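PDB 2D4R: coenzyme Q-binding protein COQ10 START domain-containing protein from Thermus thermophilus, which is of unknown function but, as a putative START-domain protein of the Bet v 1-like clan, may bind or carry a lipid or a related hydrophobic molecule. Local coordinates for residues G117-R120 with K121-Q124. Sequence-based numbering, arbitrary orientation.
Sequences GLLR and KLVQ
The N-terminal end of the long C-terminal helix 120-144 is built here, where L119 at the N-cap position and R120 in the first turn reach V123 and Q124. A type I beta turn from G117 to R120 leads the chain into the helix. The carbonyl of L119 starts the helical pattern: V123 N donates to L119 O over 3.0 Å, almost straight at the hydrogen (172°) and nearly in line with the carbonyl. The next bond, from Q124 N to R120 O at 3.1 Å, is more bent, its donor standing above the carbonyl plane. One water serves the N-H of K121, which lies in the first turn, where no earlier helical turn supplies a carbonyl; it accepts from K121 N and donates to L118 O, the water oxygen lying 2.9 Å from K121 N and from L118 O, and so links the carbonyl of the turn to the N-H of K121.

On one flank L119 and L122 run side by side in the same direction and meet through their CD2 methyls, 4.2 Å apart. The R120 chain leaves with CG anti to the backbone N (chi1 177°), then bends at chi2 and chi3, which brings the end of the chain back beside V123. The guanidinium turns its edge to V123, with CB of V123 near its plane, but the NH1 end is modelled too close to V123 and its exact spacing is doubtful. An alanine in place of R120 would probably lose the arginine's packing against Y108 and P2 and leave V123 without its neighbour on that side of the turn.

Q124 anchors the helix start to the sheet, its NE2 bonded to the backbone O of E3 and its OE1 weakly to Y108 OH. R120 and V123 also rest on Y108, so the first turn of helix 120-144 is joined to strand 100-109 and the neighbouring edge strand 3-10.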
loop_
_atom_site.group_PDB
_atom_site.type_symbol
_atom_site.label_atom_id
_atom_site.label_comp_id
_atom_site.label_asym_id
_atom_site.label_seq_id
_atom_site.Cartn_x
_atom_site.Cartn_y
_atom_site.Cartn_z
ATOM N N GLY A 117 -10.954 -16.742 13.870
ATOM C CA GLY A 117 -10.680 -17.920 13.051
ATOM C C GLY A 117 -11.819 -18.226 12.090
ATOM O O GLY A 117 -11.626 -18.728 10.983
ATOM N N LEU A 118 -13.022 -17.892 12.533
ATOM C CA LEU A 118 -14.230 -18.107 11.768
ATOM C C LEU A 118 -14.313 -17.211 10.537
ATOM O O LEU A 118 -14.879 -17.604 9.518
ATOM C CB LEU A 118 -15.432 -17.866 12.672
ATOM C CG LEU A 118 -15.664 -18.957 13.718
ATOM C CD1 LEU A 118 -16.834 -18.579 14.614
ATOM C CD2 LEU A 118 -15.947 -20.272 12.997
ATOM N N LEU A 119 -13.751 -16.011 10.643
ATOM C CA LEU A 119 -13.810 -15.014 9.576
ATOM C C LEU A 119 -12.458 -14.819 8.922
ATOM O O LEU A 119 -12.225 -13.807 8.265
ATOM C CB LEU A 119 -14.318 -13.669 10.121
ATOM C CG LEU A 119 -15.776 -13.697 10.609
ATOM C CD1 LEU A 119 -16.111 -12.462 11.416
ATOM C CD2 LEU A 119 -16.692 -13.836 9.408
ATOM N N ARG A 120 -11.572 -15.795 9.105
ATOM C CA ARG A 120 -10.194 -15.715 8.623
ATOM C C ARG A 120 -10.117 -15.551 7.114
ATOM O O ARG A 120 -9.228 -14.864 6.603
ATOM C CB ARG A 120 -9.426 -16.974 9.024
ATOM C CG ARG A 120 -8.006 -17.026 8.522
ATOM C CD ARG A 120 -7.117 -16.105 9.333
ATOM N NE ARG A 120 -7.437 -14.698 9.112
ATOM C CZ ARG A 120 -6.834 -13.686 9.730
ATOM N NH1 ARG A 120 -7.188 -12.437 9.460
ATOM N NH2 ARG A 120 -5.880 -13.919 10.618
ATOM N N LYS A 121 -11.040 -16.187 6.402
ATOM C CA LYS A 121 -10.997 -16.153 4.952
ATOM C C LYS A 121 -11.598 -14.854 4.395
ATOM O O LYS A 121 -11.099 -14.293 3.424
ATOM C CB LYS A 121 -11.728 -17.367 4.380
ATOM C CG LYS A 121 -11.744 -17.394 2.870
ATOM C CD LYS A 121 -11.204 -18.699 2.332
ATOM C CE LYS A 121 -12.286 -19.761 2.223
ATOM N NZ LYS A 121 -11.665 -21.115 2.050
ATOM N N LEU A 122 -12.660 -14.372 5.019
ATOM C CA LEU A 122 -13.233 -13.093 4.652
ATOM C C LEU A 122 -12.217 -11.967 4.867
ATOM O O LEU A 122 -11.993 -11.148 3.974
ATOM C CB LEU A 122 -14.491 -12.826 5.481
ATOM C CG LEU A 122 -15.190 -11.492 5.189
ATOM C CD1 LEU A 122 -15.445 -11.336 3.686
ATOM C CD2 LEU A 122 -16.483 -11.419 5.985
ATOM N N VAL A 123 -11.608 -11.927 6.049
ATOM C CA VAL A 123 -10.514 -10.987 6.311
ATOM C C VAL A 123 -9.468 -11.058 5.211
ATOM O O VAL A 123 -8.994 -10.034 4.714
ATOM C CB VAL A 123 -9.793 -11.294 7.652
ATOM C CG1 VAL A 123 -8.464 -10.572 7.698
ATOM C CG2 VAL A 123 -10.663 -10.848 8.826
ATOM N N GLN A 124 -9.106 -12.281 4.846
ATOM C CA GLN A 124 -8.106 -12.496 3.815
ATOM C C GLN A 124 -8.519 -11.791 2.530
ATOM O O GLN A 124 -7.750 -11.013 1.969
ATOM C CB GLN A 124 -7.941 -13.987 3.548
ATOM C CG GLN A 124 -6.913 -14.306 2.486
ATOM C CD GLN A 124 -5.502 -14.263 3.021
ATOM O OE1 GLN A 124 -5.188 -14.900 4.028
ATOM N NE2 GLN A 124 -4.638 -13.509 2.353
HETATM O O HOH W 1 -12.731 -18.155 7.588
#